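Local coordinates for protein 11R-lipoxygenase (Gersemia fruticosa, PDB 3VF1) that is a calcium-dependent, non-heme iron dioxygenase that probably inserts molecular oxygen into polyunsaturated fatty acids as part of lipid metabolism, at residues 43-46 against 50-53; 350-355 against 598-603. All coordinates share one frame; numbering follows the deposited sequence.

Contact 1. Residues 43-46 against 50-53; sequences KLTG and AETS
Lys43 and Glu51 form a long salt bridge on the face of the antiparallel pairing shared with Thr45. The lysine's CG stands anti to its own N (chi1 176°), which carries the chain from CB out across the neighbouring backbone. CG then lies 3.6 Å from Thr52 O, and CD lies 3.7 Å from both Thr52 O and Glu51 OE2. A bend at chi3 (67°) turns the chain so that CE follows the carboxylate and NZ reaches Glu51 OE2 at 3.4 Å, a weak bond. A long, flexible lysine suits this place: its methylenes pack on backbone while its charge finds the acid. Thr45 OG1 stands 3.7 Å from Glu51 CB, the two side chains lying side by side. Thr45 and Glu51 form a single non-hydrogen-bonded bridge where the chain turns back from strand 40-46 toward strand 55-57, at the edge of the PLAT beta-sandwich; strand 40-46 has strand 83-90 as its other neighbour. Thr52 N bonds to Leu44 O at 3.1 Å, and Gly46 N bonds to Ala50 O, though the position of that oxygen is less certain. On the other face Leu44 and Thr52 both touch Tyr22 of strand 20-28, with Leu44 CB 3.8 Å from Thr52 CG2. Threonine serves both needs: its methyl joins this apolar layer, while OG1 accepts a weak bond from Leu44 N and donates a hydrogen bond to Ser53 O.

Contact 2. Residues 350-355 against 598-603; sequences QLYQQP and QPPPTE
Leu351 and Tyr352 both set CG beside the backbone N, with chi1 of -61° and -67°, and from there the two side chains reach Pro600 by different routes. Leu351 starts out toward the proline, and its extended chi2 (-179°) carries CD1 to 3.6 Å from Pro600 CB; the same methyl also lies 4.1 Å from Pro601 CD. Tyr352 crosses Pro600 at about a right angle, bringing its hydroxyl end onto the pyrrolidine ring. OH is tightly placed, 3.1 Å from Pro600 CG, while the ring atom CE2 stands 3.6 Å from that same carbon. Proline suits this place because its compact apolar ring presents CB to the leucine and CG to the tyrosine. Replacing Tyr352 with an alanine is likely to open a gap beside Pro600 CG, leaving Leu351 as the proline's remaining partner from 350-355. Within 350-355, Gln350 NE2 donates a bond to Tyr352 O at 2.8 Å, in the carbonyl plane. Trp378 of helix 369-410 touches Leu351, Pro600 and Pro601 alike. The arrangement is apolar packing between two loops of the lipoxygenase domain, away from the iron, over a long helix that also carries the iron ligands His392 and His397.

Contact 1 and contact 2 lie on opposite sides of the chain's centre, with their own centres about 74 Å apart and their nearest atoms about 63 Å apart. They follow one another in series along the chain: contact 1 closes within the N-terminal PLAT region before contact 2 opens in the lipoxygenase region. No strand, sheet or helix is common to both. The pairing of 43-46 with 50-53 is local, with three residues between its segments, whereas 350-355 and 598-603 are joined across 242 residues, mostly helical. The pair thus illustrates the two-part build of the enzyme, a small beta-sandwich beside a large, mainly helical body that holds the iron.

Contact 1. Residues 43-46 against 50-53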
loop_
_atom_site.group_PDB
_atom_site.type_symbol
_atom_site.label_atom_id
_atom_site.label_comp_id
_atom_site.label_asym_id
_atom_site.label_seq_id
_atom_site.Cartn_x
_atom_site.Cartn_y
_atom_site.Cartn_z
ATOM N N LYS A 43 -11.648 31.511 17.493
ATOM C CA LYS A 43 -11.288 32.877 17.123
ATOM C C LYS A 43 -11.194 33.015 15.609
ATOM O O LYS A 43 -10.348 32.388 14.971
ATOM C CB LYS A 43 -9.954 33.279 17.757
ATOM C CG LYS A 43 -9.471 34.662 17.333
ATOM C CD LYS A 43 -8.226 35.098 18.095
ATOM C CE LYS A 43 -7.020 34.247 17.742
ATOM N NZ LYS A 43 -5.769 34.787 18.344
ATOM N N LEU A 44 -12.063 33.840 15.038
ATOM C CA LEU A 44 -12.064 34.067 13.599
ATOM C C LEU A 44 -10.979 35.069 13.225
ATOM O O LEU A 44 -10.572 35.891 14.046
ATOM C CB LEU A 44 -13.427 34.588 13.144
ATOM C CG LEU A 44 -14.642 33.874 13.742
ATOM C CD1 LEU A 44 -15.915 34.280 13.015
ATOM C CD2 LEU A 44 -14.456 32.366 13.706
ATOM N N THR A 45 -10.508 34.993 11.985
ATOM C CA THR A 45 -9.505 35.927 11.486
ATOM C C THR A 45 -9.811 36.310 10.045
ATOM O O THR A 45 -9.967 35.448 9.181
ATOM C CB THR A 45 -8.087 35.334 11.556
ATOM O OG1 THR A 45 -7.752 35.044 12.919
ATOM C CG2 THR A 45 -7.069 36.310 10.985
ATOM N N GLY A 46 -9.896 37.611 9.791
ATOM C CA GLY A 46 -10.227 38.108 8.470
ATOM C C GLY A 46 -9.042 38.069 7.525
ATOM O O GLY A 46 -7.895 37.941 7.956
ATOM N N ALA A 50 -7.862 41.356 10.563
ATOM C CA ALA A 50 -8.846 41.685 11.588
ATOM C C ALA A 50 -9.376 40.414 12.244
ATOM O O ALA A 50 -10.110 39.652 11.622
ATOM C CB ALA A 50 -9.986 42.482 10.977
ATOM N N GLU A 51 -9.000 40.188 13.500
ATOM C CA GLU A 51 -9.437 38.997 14.224
ATOM C C GLU A 51 -10.385 39.349 15.370
ATOM O O GLU A 51 -10.327 40.448 15.923
ATOM C CB GLU A 51 -8.233 38.211 14.754
ATOM C CG GLU A 51 -7.356 38.980 15.731
ATOM C CD GLU A 51 -6.172 38.165 16.213
ATOM O OE1 GLU A 51 -5.354 38.701 16.992
ATOM O OE2 GLU A 51 -6.058 36.987 15.811
ATOM N N THR A 52 -11.254 38.404 15.718
ATOM C CA THR A 52 -12.264 38.620 16.748
ATOM C C THR A 52 -11.772 38.109 18.097
ATOM O O THR A 52 -10.574 37.899 18.292
ATOM C CB THR A 52 -13.575 37.886 16.408
ATOM O OG1 THR A 52 -13.473 36.510 16.796
ATOM C CG2 THR A 52 -13.872 37.974 14.921
ATOM N N SER A 53 -12.703 37.911 19.026
ATOM C CA SER A 53 -12.374 37.371 20.339
ATOM C C SER A 53 -12.827 35.918 20.443
ATOM O O SER A 53 -13.771 35.501 19.771
ATOM C CB SER A 53 -13.024 38.208 21.442
ATOM O OG SER A 53 -12.620 37.760 22.725
#

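Contact 2. Residues 350-355 against 598-603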
loop_
_atom_site.group_PDB
_atom_site.type_symbol
_atom_site.label_atom_id
_atom_site.label_comp_id
_atom_site.label_asym_id
_atom_site.label_seq_id
_atom_site.Cartn_x
_atom_site.Cartn_y
_atom_site.Cartn_z
ATOM N N GLN A 350 14.871 -24.799 -12.334
ATOM C CA GLN A 350 16.135 -25.130 -11.689
ATOM C C GLN A 350 16.131 -24.508 -10.299
ATOM O O GLN A 350 15.978 -23.300 -10.162
ATOM C CB GLN A 350 17.306 -24.599 -12.517
ATOM C CG GLN A 350 18.677 -24.999 -12.003
ATOM C CD GLN A 350 19.798 -24.487 -12.888
ATOM O OE1 GLN A 350 20.036 -25.014 -13.976
ATOM N NE2 GLN A 350 20.490 -23.450 -12.430
ATOM N N LEU A 351 16.294 -25.332 -9.268
ATOM C CA LEU A 351 16.084 -24.883 -7.892
ATOM C C LEU A 351 17.168 -23.927 -7.391
ATOM O O LEU A 351 16.871 -22.975 -6.670
ATOM C CB LEU A 351 15.963 -26.083 -6.950
ATOM C CG LEU A 351 14.802 -27.038 -7.243
ATOM C CD1 LEU A 351 14.768 -28.166 -6.221
ATOM C CD2 LEU A 351 13.473 -26.296 -7.266
ATOM N N TYR A 352 18.417 -24.175 -7.770
ATOM C CA TYR A 352 19.520 -23.314 -7.348
ATOM C C TYR A 352 20.176 -22.647 -8.553
ATOM O O TYR A 352 20.106 -23.160 -9.669
ATOM C CB TYR A 352 20.561 -24.109 -6.555
ATOM C CG TYR A 352 20.070 -24.623 -5.217
ATOM C CD1 TYR A 352 20.065 -23.803 -4.093
ATOM C CD2 TYR A 352 19.630 -25.933 -5.072
ATOM C CE1 TYR A 352 19.625 -24.273 -2.863
ATOM C CE2 TYR A 352 19.190 -26.411 -3.849
ATOM C CZ TYR A 352 19.190 -25.577 -2.750
ATOM O OH TYR A 352 18.756 -26.058 -1.535
ATOM N N GLN A 353 20.822 -21.510 -8.317
ATOM C CA GLN A 353 21.394 -20.704 -9.392
ATOM C C GLN A 353 22.454 -21.460 -10.189
ATOM O O GLN A 353 22.431 -21.463 -11.420
ATOM C CB GLN A 353 22.000 -19.417 -8.823
ATOM C CG GLN A 353 20.974 -18.368 -8.423
ATOM C CD GLN A 353 20.306 -17.721 -9.620
ATOM O OE1 GLN A 353 20.975 -17.150 -10.483
ATOM N NE2 GLN A 353 18.982 -17.810 -9.682
ATOM N N GLN A 354 23.380 -22.104 -9.484
ATOM C CA GLN A 354 24.517 -22.753 -10.131
ATOM C C GLN A 354 24.238 -24.221 -10.441
ATOM O O GLN A 354 23.927 -24.998 -9.539
ATOM C CB GLN A 354 25.758 -22.636 -9.245
ATOM C CG GLN A 354 26.218 -21.203 -9.032
ATOM C CD GLN A 354 26.592 -20.517 -10.332
ATOM O OE1 GLN A 354 27.209 -21.121 -11.213
ATOM N NE2 GLN A 354 26.216 -19.249 -10.464
ATOM N N PRO A 355 24.357 -24.608 -11.722
ATOM C CA PRO A 355 24.122 -26.000 -12.131
ATOM C C PRO A 355 25.070 -26.975 -11.438
ATOM O O PRO A 355 26.230 -26.637 -11.206
ATOM C CB PRO A 355 24.400 -25.977 -13.639
ATOM C CG PRO A 355 24.268 -24.552 -14.042
ATOM C CD PRO A 355 24.718 -23.753 -12.865
ATOM N N GLN A 598 11.801 -29.138 4.936
ATOM C CA GLN A 598 12.841 -30.062 4.510
ATOM C C GLN A 598 13.603 -29.458 3.345
ATOM O O GLN A 598 13.051 -28.663 2.587
ATOM C CB GLN A 598 12.232 -31.394 4.080
ATOM C CG GLN A 598 11.486 -32.127 5.180
ATOM C CD GLN A 598 12.418 -32.675 6.240
ATOM O OE1 GLN A 598 13.624 -32.792 6.023
ATOM N NE2 GLN A 598 11.863 -33.012 7.398
ATOM N N PRO A 599 14.881 -29.826 3.197
ATOM C CA PRO A 599 15.636 -29.349 2.037
ATOM C C PRO A 599 15.056 -29.914 0.748
ATOM O O PRO A 599 14.346 -30.917 0.791
ATOM C CB PRO A 599 17.048 -29.891 2.284
ATOM C CG PRO A 599 16.866 -31.044 3.216
ATOM C CD PRO A 599 15.683 -30.705 4.067
ATOM N N PRO A 600 15.351 -29.276 -0.392
ATOM C CA PRO A 600 14.828 -29.749 -1.677
ATOM C C PRO A 600 15.403 -31.111 -2.041
ATOM O O PRO A 600 16.373 -31.543 -1.423
ATOM C CB PRO A 600 15.307 -28.683 -2.664
ATOM C CG PRO A 600 16.522 -28.101 -2.029
ATOM C CD PRO A 600 16.268 -28.134 -0.550
ATOM N N PRO A 601 14.808 -31.784 -3.033
ATOM C CA PRO A 601 15.319 -33.084 -3.475
ATOM C C PRO A 601 16.653 -32.946 -4.199
ATOM O O PRO A 601 16.905 -31.919 -4.829
ATOM C CB PRO A 601 14.236 -33.573 -4.440
ATOM C CG PRO A 601 13.605 -32.332 -4.957
ATOM C CD PRO A 601 13.638 -31.353 -3.819
ATOM N N THR A 602 17.497 -33.965 -4.099
ATOM C CA THR A 602 18.785 -33.960 -4.780
ATOM C C THR A 602 18.807 -34.967 -5.927
ATOM O O THR A 602 19.725 -34.963 -6.746
ATOM C CB THR A 602 19.933 -34.287 -3.807
ATOM O OG1 THR A 602 19.647 -35.511 -3.120
ATOM C CG2 THR A 602 20.115 -33.167 -2.792
ATOM N N GLU A 603 17.790 -35.823 -5.982
ATOM C CA GLU A 603 17.710 -36.854 -7.008
ATOM C C GLU A 603 16.318 -36.914 -7.626
ATOM O O GLU A 603 15.351 -36.407 -7.057
ATOM C CB GLU A 603 18.056 -38.220 -6.413
ATOM C CG GLU A 603 19.502 -38.364 -5.969
ATOM C CD GLU A 603 19.794 -39.733 -5.383
ATOM O OE1 GLU A 603 18.993 -40.209 -4.550
ATOM O OE2 GLU A 603 20.820 -40.338 -5.760
#